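Local coordinates for extracellular invertase (Aspergillus kawachii, PDB 5XH8), which probably hydrolyses sucrose and related beta-fructofuranosides and transfers fructosyl groups to build fructooligosaccharides such as 1-kestose, at residues W226-N231 against F304-A309; G264-T269 against G294-N299; Q364-T369 against D547-E552; Q478-E483 against T563-W568. All coordinates share one frame; numbering follows the deposited sequence.

Interaction 1 of 4, residues W226-N231 against F304-A309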
loop_
_atom_site.group_PDB
_atom_site.type_symbol
_atom_site.label_atom_id
_atom_site.label_comp_id
_atom_site.label_asym_id
_atom_site.label_seq_id
_atom_site.Cartn_x
_atom_site.Cartn_y
_atom_site.Cartn_z
ATOM N N TRP A 226 18.557 14.353 7.368
ATOM C CA TRP A 226 18.721 14.962 8.677
ATOM C C TRP A 226 18.045 14.070 9.703
ATOM O O TRP A 226 16.868 13.689 9.538
ATOM C CB TRP A 226 18.116 16.383 8.715
ATOM C CG TRP A 226 18.252 17.073 10.054
ATOM C CD1 TRP A 226 19.317 16.981 10.928
ATOM C CD2 TRP A 226 17.327 17.985 10.655
ATOM N NE1 TRP A 226 19.081 17.740 12.043
ATOM C CE2 TRP A 226 17.877 18.376 11.907
ATOM C CE3 TRP A 226 16.084 18.507 10.267
ATOM C CZ2 TRP A 226 17.224 19.257 12.776
ATOM C CZ3 TRP A 226 15.419 19.374 11.139
ATOM C CH2 TRP A 226 16.004 19.748 12.381
ATOM N N HIS A 227 18.790 13.702 10.740
ATOM C CA HIS A 227 18.248 12.942 11.840
ATOM C C HIS A 227 19.005 13.303 13.112
ATOM O O HIS A 227 20.133 13.741 13.048
ATOM C CB HIS A 227 18.328 11.433 11.536
ATOM C CG HIS A 227 19.730 10.928 11.385
ATOM N ND1 HIS A 227 20.452 10.414 12.441
ATOM C CD2 HIS A 227 20.561 10.911 10.316
ATOM C CE1 HIS A 227 21.658 10.078 12.024
ATOM N NE2 HIS A 227 21.754 10.378 10.740
ATOM N N GLU A 228 18.360 13.150 14.260
ATOM C CA GLU A 228 18.953 13.485 15.546
ATOM C C GLU A 228 18.576 12.403 16.530
ATOM O O GLU A 228 17.534 11.754 16.362
ATOM C CB GLU A 228 18.422 14.823 16.059
ATOM C CG GLU A 228 18.716 16.016 15.177
ATOM C CD GLU A 228 20.175 16.441 15.187
ATOM O OE1 GLU A 228 20.957 15.931 16.009
ATOM O OE2 GLU A 228 20.524 17.288 14.343
ATOM N N PRO A 229 19.414 12.188 17.567
ATOM C CA PRO A 229 19.077 11.217 18.606
ATOM C C PRO A 229 17.817 11.599 19.370
ATOM O O PRO A 229 17.552 12.793 19.572
ATOM C CB PRO A 229 20.286 11.279 19.574
ATOM C CG PRO A 229 21.391 11.835 18.765
ATOM C CD PRO A 229 20.748 12.782 17.783
ATOM N N THR A 230 17.069 10.590 19.801
ATOM C CA THR A 230 15.825 10.784 20.544
ATOM C C THR A 230 15.943 11.800 21.678
ATOM O O THR A 230 16.745 11.637 22.593
ATOM C CB THR A 230 15.336 9.455 21.144
ATOM O OG1 THR A 230 15.256 8.474 20.116
ATOM C CG2 THR A 230 13.991 9.606 21.776
ATOM N N ASN A 231 15.127 12.848 21.600
ATOM C CA ASN A 231 15.026 13.884 22.623
ATOM C C ASN A 231 16.326 14.639 22.902
ATOM O O ASN A 231 16.517 15.165 23.985
ATOM C CB ASN A 231 14.421 13.326 23.916
ATOM C CG ASN A 231 13.708 14.388 24.731
ATOM O OD1 ASN A 231 13.252 15.406 24.210
ATOM N ND2 ASN A 231 13.617 14.163 26.024
ATOM N N PHE A 304 22.183 17.167 5.929
ATOM C CA PHE A 304 21.889 18.529 6.361
ATOM C C PHE A 304 22.498 18.683 7.747
ATOM O O PHE A 304 22.196 17.911 8.637
ATOM C CB PHE A 304 20.369 18.735 6.407
ATOM C CG PHE A 304 19.931 20.053 6.986
ATOM C CD1 PHE A 304 19.970 21.206 6.226
ATOM C CD2 PHE A 304 19.424 20.119 8.273
ATOM C CE1 PHE A 304 19.545 22.427 6.757
ATOM C CE2 PHE A 304 18.990 21.325 8.807
ATOM C CZ PHE A 304 19.054 22.491 8.044
ATOM N N ASN A 305 23.370 19.668 7.919
ATOM C CA ASN A 305 24.163 19.817 9.159
ATOM C C ASN A 305 23.797 21.161 9.780
ATOM O O ASN A 305 24.211 22.209 9.270
ATOM C CB ASN A 305 25.658 19.730 8.834
ATOM C CG ASN A 305 25.996 18.478 8.038
ATOM O OD1 ASN A 305 25.950 17.383 8.570
ATOM N ND2 ASN A 305 26.263 18.631 6.742
ATOM N N PRO A 306 22.970 21.143 10.833
ATOM C CA PRO A 306 22.537 22.390 11.464
ATOM C C PRO A 306 23.681 23.281 11.978
ATOM O O PRO A 306 24.570 22.790 12.685
ATOM C CB PRO A 306 21.708 21.906 12.657
ATOM C CG PRO A 306 21.219 20.565 12.266
ATOM C CD PRO A 306 22.327 19.969 11.450
ATOM N N ASN A 307 23.626 24.577 11.675
ATOM C CA ASN A 307 24.584 25.540 12.252
ATOM C C ASN A 307 23.969 26.602 13.161
ATOM O O ASN A 307 24.706 27.298 13.860
ATOM C CB ASN A 307 25.440 26.190 11.164
ATOM C CG ASN A 307 24.625 26.709 10.013
ATOM O OD1 ASN A 307 23.504 27.211 10.188
ATOM N ND2 ASN A 307 25.167 26.568 8.816
ATOM N N MET A 308 22.639 26.738 13.135
ATOM C CA MET A 308 21.901 27.554 14.093
ATOM C C MET A 308 20.408 27.192 14.018
ATOM O O MET A 308 19.951 26.597 13.040
ATOM C CB MET A 308 22.112 29.057 13.842
ATOM C CG MET A 308 21.834 29.527 12.419
ATOM S SD MET A 308 22.037 31.300 12.158
ATOM C CE MET A 308 21.563 31.537 10.458
ATOM N N ALA A 309 19.662 27.547 15.057
ATOM C CA ALA A 309 18.248 27.200 15.127
ATOM C C ALA A 309 17.526 28.068 16.150
ATOM O O ALA A 309 18.140 28.598 17.111
ATOM C CB ALA A 309 18.088 25.733 15.474
#
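W226 and F304 form an edge-to-face (T-shaped) aromatic pair. The rim of F304 is presented to one face of the indole, with the planes at 66°. The five-membered ring of W226 and the F304 ring have their centroids 5.2 Å apart. Within the pair, F304 CD2 comes nearest, 3.7 Å from W226 CG, off-centre toward the rim of the indole. The backbones run close here, placing the CB atoms of W226 and F304 4.0 Å apart; CG anti to the main-chain N in both residues (chi1 180° in W226, 173° in F304) sends the two rings the same way, side by side. Apolar packing adds P306, whose CG lies 4.0 Å from W226 CE2; its closest indole atom is W226 NE1, at 3.5 Å, in an oblique approach. The one polar link is internal to 226-231: W226 NE1 donates to E228 OE2 at 2.8 Å, nearly within the indole plane, and meets the carboxylate on its anti side. E228 reaches back by bending at chi2, and the bond helps fix the rotation of the indole. W243 and F247 add further rings around W226, and T268 and I270 touch it from strand 265-274. Strands 219-227 and 302-311 are the outermost strands of two successive blades, so this is the apolar inter-blade packing of the five-bladed beta-propeller of family 32 glycoside hydrolases.

Interaction 2 of 4, residues G264-T269 against G294-N299; sequences GQIFTT and GTVSRN
I266 reaches V296 with the end of its longer branch: CD1 stops 3.5 Å from V296 CG2, and the two side chains cross at about a right angle. The I266 rotamer explains the reach. CG1 stands beside the backbone N and opposite the carbonyl carbon (chi1 -70°), and the chain then continues extended (chi2 165°), carrying CD1 out along the neighbouring strand, while CG2 takes the place anti to the N. In V296 it is CG1 that lies opposite the backbone N, which sets CG2 on the side where the isoleucine methyl arrives. Beside this, the main chains of I266 and G294 are joined by one direct bond: G294 N donates to I266 O at 3.2 Å, with an N-H...O angle of 159°. The companion bond is not made directly: a water accepts from I266 N at 2.9 Å and donates to G294 O at 2.6 Å, bridging the two strands where they begin to part. F267 points the other way and packs against F253, L255 and W291. The contact belongs to the antiparallel hairpin of strands 265-274 and 286-298 in one propeller blade. Strand 250-255 flanks it on one side and strand 302-311 on the other, from which F304 touches I266 and V302 touches V296.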
loop_
_atom_site.group_PDB
_atom_site.type_symbol
_atom_site.label_atom_id
_atom_site.label_comp_id
_atom_site.label_asym_id
_atom_site.label_seq_id
_atom_site.Cartn_x
_atom_site.Cartn_y
_atom_site.Cartn_z
ATOM N N GLY A 264 20.418 29.983 -2.519
ATOM C CA GLY A 264 20.696 30.576 -1.230
ATOM C C GLY A 264 21.020 29.544 -0.187
ATOM O O GLY A 264 21.064 28.354 -0.464
ATOM N N GLN A 265 21.233 30.032 1.026
ATOM C CA GLN A 265 21.360 29.210 2.233
ATOM C C GLN A 265 20.108 28.391 2.523
ATOM O O GLN A 265 19.019 28.923 2.444
ATOM C CB GLN A 265 21.556 30.103 3.445
ATOM C CG GLN A 265 22.883 29.965 4.117
ATOM C CD GLN A 265 23.006 31.027 5.164
ATOM O OE1 GLN A 265 22.724 30.806 6.340
ATOM N NE2 GLN A 265 23.315 32.216 4.719
ATOM N N ILE A 266 20.302 27.156 2.973
ATOM C CA ILE A 266 19.212 26.188 3.125
ATOM C C ILE A 266 18.700 26.164 4.576
ATOM O O ILE A 266 19.470 26.060 5.543
ATOM C CB ILE A 266 19.649 24.791 2.641
ATOM C CG1 ILE A 266 19.810 24.806 1.120
ATOM C CG2 ILE A 266 18.632 23.712 3.031
ATOM C CD1 ILE A 266 20.573 23.611 0.560
ATOM N N PHE A 267 17.387 26.265 4.702
ATOM C CA PHE A 267 16.697 26.252 5.996
ATOM C C PHE A 267 15.585 25.202 5.963
ATOM O O PHE A 267 15.077 24.866 4.885
ATOM C CB PHE A 267 16.036 27.602 6.246
ATOM C CG PHE A 267 16.990 28.728 6.566
ATOM C CD1 PHE A 267 17.650 29.419 5.547
ATOM C CD2 PHE A 267 17.167 29.150 7.880
ATOM C CE1 PHE A 267 18.497 30.492 5.842
ATOM C CE2 PHE A 267 18.016 30.218 8.182
ATOM C CZ PHE A 267 18.683 30.882 7.162
ATOM N N THR A 268 15.200 24.718 7.138
ATOM C CA THR A 268 13.989 23.907 7.282
ATOM C C THR A 268 13.172 24.453 8.452
ATOM O O THR A 268 13.754 24.989 9.411
ATOM C CB THR A 268 14.318 22.407 7.485
ATOM O OG1 THR A 268 13.107 21.634 7.618
ATOM C CG2 THR A 268 15.216 22.186 8.712
ATOM N N THR A 269 11.846 24.369 8.356
ATOM C CA THR A 269 10.975 24.518 9.543
ATOM C C THR A 269 10.354 23.161 9.889
ATOM O O THR A 269 10.027 22.375 8.990
ATOM C CB THR A 269 9.915 25.625 9.406
ATOM O OG1 THR A 269 9.003 25.342 8.336
ATOM C CG2 THR A 269 10.584 26.981 9.136
ATOM N N GLY A 294 21.245 25.228 8.021
ATOM C CA GLY A 294 22.265 24.216 7.907
ATOM C C GLY A 294 22.981 24.178 6.584
ATOM O O GLY A 294 22.519 24.743 5.584
ATOM N N THR A 295 24.127 23.503 6.587
ATOM C CA THR A 295 24.900 23.312 5.364
ATOM C C THR A 295 24.624 21.902 4.902
ATOM O O THR A 295 24.341 21.012 5.706
ATOM C CB THR A 295 26.420 23.523 5.580
ATOM O OG1 THR A 295 26.875 22.654 6.619
ATOM C CG2 THR A 295 26.746 24.990 5.972
ATOM N N VAL A 296 24.725 21.705 3.599
ATOM C CA VAL A 296 24.472 20.430 2.997
ATOM C C VAL A 296 25.756 19.914 2.379
ATOM O O VAL A 296 26.319 20.559 1.521
ATOM C CB VAL A 296 23.380 20.559 1.929
ATOM C CG1 VAL A 296 23.074 19.205 1.322
ATOM C CG2 VAL A 296 22.115 21.126 2.565
ATOM N N SER A 297 26.194 18.742 2.814
ATOM C CA SER A 297 27.378 18.075 2.270
ATOM C C SER A 297 27.005 16.681 1.777
ATOM O O SER A 297 25.912 16.188 2.056
ATOM C CB SER A 297 28.421 17.939 3.363
ATOM O OG SER A 297 27.897 17.159 4.421
ATOM N N ARG A 298 27.932 16.056 1.060
ATOM C CA ARG A 298 27.794 14.687 0.605
ATOM C C ARG A 298 29.006 13.859 1.032
ATOM O O ARG A 298 30.125 14.346 1.091
ATOM C CB ARG A 298 27.621 14.630 -0.910
ATOM C CG ARG A 298 27.245 13.243 -1.388
ATOM C CD ARG A 298 26.827 13.219 -2.835
ATOM N NE ARG A 298 26.576 11.848 -3.275
ATOM C CZ ARG A 298 26.302 11.481 -4.527
ATOM N NH1 ARG A 298 26.238 12.366 -5.513
ATOM N NH2 ARG A 298 26.094 10.202 -4.802
ATOM N N ASN A 299 28.756 12.592 1.317
ATOM C CA ASN A 299 29.767 11.693 1.831
ATOM C C ASN A 299 29.369 10.272 1.396
ATOM O O ASN A 299 29.347 9.341 2.198
ATOM C CB ASN A 299 29.775 11.868 3.357
ATOM C CG ASN A 299 31.139 11.666 3.971
ATOM O OD1 ASN A 299 31.284 10.930 4.950
ATOM N ND2 ASN A 299 32.146 12.341 3.422
HETATM O O HOH W 1 22.933 26.032 3.386
#

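Interaction 3 of 4, residues Q364-T369 against D547-E552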
loop_
_atom_site.group_PDB
_atom_site.type_symbol
_atom_site.label_atom_id
_atom_site.label_comp_id
_atom_site.label_asym_id
_atom_site.label_seq_id
_atom_site.Cartn_x
_atom_site.Cartn_y
_atom_site.Cartn_z
ATOM N N GLN A 364 -18.819 28.795 20.403
ATOM C CA GLN A 364 -17.986 29.538 19.469
ATOM C C GLN A 364 -18.267 29.093 18.029
ATOM O O GLN A 364 -18.357 29.917 17.138
ATOM C CB GLN A 364 -16.509 29.390 19.834
ATOM C CG GLN A 364 -15.604 30.296 19.028
ATOM C CD GLN A 364 -14.252 30.473 19.675
ATOM O OE1 GLN A 364 -13.963 31.518 20.252
ATOM N NE2 GLN A 364 -13.411 29.435 19.582
ATOM N N ASN A 365 -18.436 27.794 17.820
ATOM C CA ASN A 365 -18.657 27.239 16.497
ATOM C C ASN A 365 -17.493 27.487 15.516
ATOM O O ASN A 365 -17.696 27.451 14.303
ATOM C CB ASN A 365 -19.982 27.717 15.889
ATOM C CG ASN A 365 -20.423 26.859 14.702
ATOM O OD1 ASN A 365 -20.164 25.675 14.661
ATOM N ND2 ASN A 365 -21.053 27.471 13.726
ATOM N N TRP A 366 -16.295 27.736 16.049
ATOM C CA TRP A 366 -15.056 27.670 15.286
ATOM C C TRP A 366 -13.926 27.430 16.278
ATOM O O TRP A 366 -14.080 27.653 17.483
ATOM C CB TRP A 366 -14.776 28.937 14.461
ATOM C CG TRP A 366 -14.650 30.216 15.285
ATOM C CD1 TRP A 366 -15.672 31.047 15.662
ATOM C CD2 TRP A 366 -13.445 30.791 15.835
ATOM N NE1 TRP A 366 -15.183 32.101 16.405
ATOM C CE2 TRP A 366 -13.828 31.965 16.541
ATOM C CE3 TRP A 366 -12.093 30.441 15.793
ATOM C CZ2 TRP A 366 -12.911 32.777 17.206
ATOM C CZ3 TRP A 366 -11.168 31.273 16.429
ATOM C CH2 TRP A 366 -11.592 32.421 17.145
ATOM N N THR A 367 -12.806 26.948 15.750
ATOM C CA THR A 367 -11.665 26.540 16.554
ATOM C C THR A 367 -10.405 26.709 15.727
ATOM O O THR A 367 -10.283 26.110 14.657
ATOM C CB THR A 367 -11.760 25.056 16.968
ATOM O OG1 THR A 367 -13.004 24.800 17.615
ATOM C CG2 THR A 367 -10.616 24.682 17.897
ATOM N N GLY A 368 -9.471 27.516 16.240
ATOM C CA GLY A 368 -8.202 27.743 15.605
ATOM C C GLY A 368 -8.145 28.852 14.557
ATOM O O GLY A 368 -9.169 29.327 14.028
ATOM N N THR A 369 -6.914 29.226 14.236
ATOM C CA THR A 369 -6.638 30.140 13.146
ATOM C C THR A 369 -5.244 29.855 12.628
ATOM O O THR A 369 -4.462 29.190 13.314
ATOM C CB THR A 369 -6.734 31.605 13.616
ATOM O OG1 THR A 369 -6.632 32.488 12.499
ATOM C CG2 THR A 369 -5.640 31.937 14.617
ATOM N N ASP A 547 -5.815 41.023 17.041
ATOM C CA ASP A 547 -6.954 40.828 16.152
ATOM C C ASP A 547 -8.025 40.065 16.930
ATOM O O ASP A 547 -8.175 38.828 16.827
ATOM C CB ASP A 547 -6.489 40.105 14.873
ATOM C CG ASP A 547 -7.535 40.050 13.820
ATOM O OD1 ASP A 547 -8.670 40.547 14.025
ATOM O OD2 ASP A 547 -7.225 39.486 12.749
ATOM N N ASN A 548 -8.764 40.847 17.722
ATOM C CA ASN A 548 -9.771 40.369 18.665
ATOM C C ASN A 548 -9.148 39.513 19.775
ATOM O O ASN A 548 -8.749 40.070 20.799
ATOM C CB ASN A 548 -10.961 39.719 17.942
ATOM C CG ASN A 548 -12.285 39.948 18.670
ATOM O OD1 ASN A 548 -12.313 40.505 19.764
ATOM N ND2 ASN A 548 -13.372 39.522 18.064
ATOM N N SER A 549 -9.072 38.191 19.613
ATOM C CA SER A 549 -8.399 37.315 20.572
ATOM C C SER A 549 -7.040 36.808 20.099
ATOM O O SER A 549 -6.353 36.137 20.857
ATOM C CB SER A 549 -9.272 36.099 20.906
ATOM O OG SER A 549 -9.477 35.255 19.785
ATOM N N VAL A 550 -6.644 37.094 18.864
ATOM C CA VAL A 550 -5.356 36.630 18.375
ATOM C C VAL A 550 -4.304 37.692 18.645
ATOM O O VAL A 550 -4.379 38.763 18.085
ATOM C CB VAL A 550 -5.401 36.326 16.861
ATOM C CG1 VAL A 550 -4.052 35.793 16.400
ATOM C CG2 VAL A 550 -6.503 35.340 16.559
ATOM N N LEU A 551 -3.319 37.377 19.488
ATOM C CA LEU A 551 -2.182 38.245 19.731
ATOM C C LEU A 551 -0.935 37.686 19.047
ATOM O O LEU A 551 -0.551 36.547 19.293
ATOM C CB LEU A 551 -1.903 38.388 21.248
ATOM C CG LEU A 551 -0.593 39.119 21.630
ATOM C CD1 LEU A 551 -0.538 40.560 21.129
ATOM C CD2 LEU A 551 -0.411 39.070 23.135
ATOM N N GLU A 552 -0.299 38.509 18.228
ATOM C CA GLU A 552 1.013 38.216 17.679
ATOM C C GLU A 552 2.001 39.306 18.116
ATOM O O GLU A 552 1.776 40.500 17.893
ATOM C CB GLU A 552 0.953 38.103 16.158
ATOM C CG GLU A 552 0.040 36.960 15.689
ATOM C CD GLU A 552 0.113 36.672 14.192
ATOM O OE1 GLU A 552 1.213 36.763 13.611
ATOM O OE2 GLU A 552 -0.925 36.308 13.592
#
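W366 points its indole at the turn carrying S549, and the far end of the ring makes the contact. Its CB leaves a strand residue with chi1 60°, placing CG between the backbone N and the carbonyl carbon and swinging the ring back over Q364. Along the pyrrole side, NE1 donates to the carbonyl O of F23. At the ring fusion, W366 CE2 lies 3.5 Å from Q364 CD, which covers one face of the indole. That amide is itself held, because Q364 NE2 donates to W366 O at 2.8 Å from a position tilted 35° out of the carbonyl plane. R27 makes a cation-pi contact with the indole. At the tip, W366 CH2 comes to 4.4 Å from S549 OG, which lies near the ring plane, at the edge; this hydroxyl is hydrogen-bonded to W26 O. Here the N-terminal beta-propeller of the family 32 fold, through strand 366-385, meets the C-terminal beta-sandwich, through the two-residue hairpin that opens strand 550-555. The hairpin is a type II' turn from D547 to V550, closed by D547 N to V550 O at 2.9 Å and V550 N to D547 O at 3.1 Å. Further along, T369 CG2 touches V550 CG2 at 4.0 Å, the side chains meeting at a slant, with T369 CG2 between its backbone N and carbonyl carbon and V550 CG2 beside its backbone N. W564 lies against T369, S549 and V550.

Interaction 4 of 4, residues Q478-E483 against T563-W568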
loop_
_atom_site.group_PDB
_atom_site.type_symbol
_atom_site.label_atom_id
_atom_site.label_comp_id
_atom_site.label_asym_id
_atom_site.label_seq_id
_atom_site.Cartn_x
_atom_site.Cartn_y
_atom_site.Cartn_z
ATOM N N GLN A 478 0.718 47.159 28.999
ATOM C CA GLN A 478 -0.469 46.511 29.481
ATOM C C GLN A 478 -1.540 46.824 28.441
ATOM O O GLN A 478 -1.724 47.979 28.077
ATOM C CB GLN A 478 -0.846 47.057 30.856
ATOM C CG GLN A 478 -1.858 46.206 31.572
ATOM C CD GLN A 478 -2.280 46.795 32.909
ATOM O OE1 GLN A 478 -3.082 47.725 32.973
ATOM N NE2 GLN A 478 -1.762 46.234 33.978
ATOM N N ILE A 479 -2.220 45.798 27.942
ATOM C CA ILE A 479 -3.211 45.967 26.872
ATOM C C ILE A 479 -4.508 45.293 27.244
ATOM O O ILE A 479 -4.551 44.520 28.197
ATOM C CB ILE A 479 -2.707 45.408 25.514
ATOM C CG1 ILE A 479 -2.440 43.887 25.599
ATOM C CG2 ILE A 479 -1.453 46.154 25.078
ATOM C CD1 ILE A 479 -2.101 43.249 24.261
ATOM N N LEU A 480 -5.551 45.574 26.466
ATOM C CA LEU A 480 -6.860 44.963 26.670
ATOM C C LEU A 480 -7.309 45.092 28.155
ATOM O O LEU A 480 -7.716 44.113 28.792
ATOM C CB LEU A 480 -6.840 43.494 26.199
ATOM C CG LEU A 480 -6.510 43.266 24.712
ATOM C CD1 LEU A 480 -6.160 41.796 24.429
ATOM C CD2 LEU A 480 -7.659 43.745 23.841
ATOM N N SER A 481 -7.193 46.317 28.667
ATOM C CA SER A 481 -7.377 46.631 30.097
ATOM C C SER A 481 -8.670 47.330 30.389
ATOM O O SER A 481 -9.126 48.184 29.631
ATOM C CB SER A 481 -6.274 47.551 30.611
ATOM O OG SER A 481 -5.076 46.832 30.710
ATOM N N SER A 482 -9.239 46.955 31.522
ATOM C CA SER A 482 -10.369 47.644 32.129
ATOM C C SER A 482 -10.279 47.309 33.620
ATOM O O SER A 482 -9.272 46.730 34.066
ATOM C CB SER A 482 -11.678 47.158 31.507
ATOM O OG SER A 482 -11.884 45.776 31.761
ATOM N N GLU A 483 -11.302 47.634 34.398
ATOM C CA GLU A 483 -11.237 47.333 35.829
ATOM C C GLU A 483 -11.211 45.811 36.097
ATOM O O GLU A 483 -10.616 45.371 37.073
ATOM C CB GLU A 483 -12.372 48.023 36.607
ATOM C CG GLU A 483 -13.667 47.237 36.770
ATOM C CD GLU A 483 -14.585 47.805 37.864
ATOM O OE1 GLU A 483 -14.358 47.539 39.072
ATOM O OE2 GLU A 483 -15.552 48.506 37.506
ATOM N N THR A 563 -0.417 34.000 20.711
ATOM C CA THR A 563 -1.255 33.357 21.707
ATOM C C THR A 563 -2.687 33.848 21.620
ATOM O O THR A 563 -3.004 34.696 20.776
ATOM C CB THR A 563 -0.682 33.566 23.128
ATOM O OG1 THR A 563 -1.424 32.787 24.078
ATOM C CG2 THR A 563 -0.731 35.066 23.522
ATOM N N TRP A 564 -3.544 33.287 22.481
ATOM C CA TRP A 564 -4.951 33.664 22.599
ATOM C C TRP A 564 -5.152 34.644 23.765
ATOM O O TRP A 564 -4.721 34.366 24.892
ATOM C CB TRP A 564 -5.824 32.422 22.822
ATOM C CG TRP A 564 -5.810 31.481 21.665
ATOM C CD1 TRP A 564 -5.144 30.304 21.584
ATOM C CD2 TRP A 564 -6.479 31.662 20.413
ATOM N NE1 TRP A 564 -5.346 29.732 20.341
ATOM C CE2 TRP A 564 -6.174 30.542 19.610
ATOM C CE3 TRP A 564 -7.336 32.642 19.905
ATOM C CZ2 TRP A 564 -6.666 30.392 18.303
ATOM C CZ3 TRP A 564 -7.826 32.500 18.589
ATOM C CH2 TRP A 564 -7.483 31.371 17.808
ATOM N N VAL A 565 -5.792 35.776 23.481
ATOM C CA VAL A 565 -6.127 36.764 24.509
ATOM C C VAL A 565 -7.639 36.970 24.534
ATOM O O VAL A 565 -8.175 37.849 23.888
ATOM C CB VAL A 565 -5.321 38.079 24.366
ATOM C CG1 VAL A 565 -3.898 37.846 24.828
ATOM C CG2 VAL A 565 -5.333 38.641 22.950
ATOM N N ARG A 566 -8.320 36.111 25.286
ATOM C CA ARG A 566 -9.756 36.010 25.178
ATOM C C ARG A 566 -10.468 36.911 26.223
ATOM O O ARG A 566 -11.181 36.427 27.098
ATOM C CB ARG A 566 -10.160 34.527 25.228
ATOM C CG ARG A 566 -9.775 33.803 23.925
ATOM C CD ARG A 566 -10.435 32.437 23.642
ATOM N NE ARG A 566 -9.545 31.418 24.074
ATOM C CZ ARG A 566 -8.950 30.445 23.385
ATOM N NH1 ARG A 566 -9.195 30.117 22.108
ATOM N NH2 ARG A 566 -8.117 29.714 24.093
ATOM N N SER A 567 -10.283 38.227 26.085
ATOM C CA SER A 567 -10.955 39.195 26.965
ATOM C C SER A 567 -12.451 39.225 26.646
ATOM O O SER A 567 -12.866 39.102 25.477
ATOM C CB SER A 567 -10.319 40.594 26.859
ATOM O OG SER A 567 -10.706 41.259 25.671
ATOM N N TRP A 568 -13.251 39.378 27.701
ATOM C CA TRP A 568 -14.708 39.411 27.615
ATOM C C TRP A 568 -15.328 40.810 27.440
ATOM O O TRP A 568 -16.169 40.992 26.560
ATOM C CB TRP A 568 -15.304 38.755 28.873
ATOM C CG TRP A 568 -16.789 38.815 28.879
ATOM C CD1 TRP A 568 -17.573 39.711 29.554
ATOM C CD2 TRP A 568 -17.685 37.964 28.154
ATOM N NE1 TRP A 568 -18.895 39.466 29.287
ATOM C CE2 TRP A 568 -18.997 38.411 28.428
ATOM C CE3 TRP A 568 -17.507 36.875 27.289
ATOM C CZ2 TRP A 568 -20.124 37.791 27.892
ATOM C CZ3 TRP A 568 -18.633 36.265 26.742
ATOM C CH2 TRP A 568 -19.920 36.721 27.048
#
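L480, the residue that carries this contact, has left-handed helical backbone angles (phi 50°, psi 49°), an uncommon conformation for a leucine. It is the first residue of a G1 beta bulge, a position usually held by glycine: L480 and S481 both face N574 on the neighbouring strand. The setting is the C-terminal beta-sandwich of the family 32 enzymes. Strand 474-481 belongs to its six-stranded sheet, while 563-568 runs off the end of strand 559-564 in the other sheet. As the chain turns its corner at the bulge, the leucine side chain is directed across to that second sheet. There L480 CD1 meets V565 CG2 at 3.6 Å and V565 CB at 3.8 Å, the two side chains crossing roughly at right angles. V565 has its CG1 opposite the carbonyl carbon (chi1 -74°), which leaves CG2, set between the backbone N and the carbonyl carbon, to face the leucine. The other leucine methyl, L480 CD2, lies 4.3 Å from S567 OG, a hydroxyl hydrogen-bonded to K454 NZ. V565 and S567 flank an inverse gamma turn centred on R566, with a weak bond from S567 N to V565 O at 3.1 Å. R566 leaves its backbone away from 478-483, and its guanidinium lies over one face of W564, NH1 being 3.5 Å above the indole plane. On the bulge strand, S481 OG donates to Q478 OE1 at 3.1 Å, approaching from above the amide carbonyl plane.

In the fold
From the N terminus, the chain enters interaction 1 at 226-231, then passes both segments of interaction 2 before 304-309 closes interaction 1. Interaction 2 thus closes a short hairpin within the longer excursion of interaction 1, and the two touch through neighbouring strands 286-298 and 302-311: one holds a propeller blade together, the other joins it to the preceding blade. Interaction 3 opens at 364-369 and interaction 4 at 478-483; they close in the same order, at 547-552 and 563-568, so their loops cross. Strands 550-555 and 559-564 pair directly, linking the propeller-sandwich junction of interaction 3 to the inter-sheet packing of interaction 4. The centres of interactions 1 and 3 are about 33 Å apart.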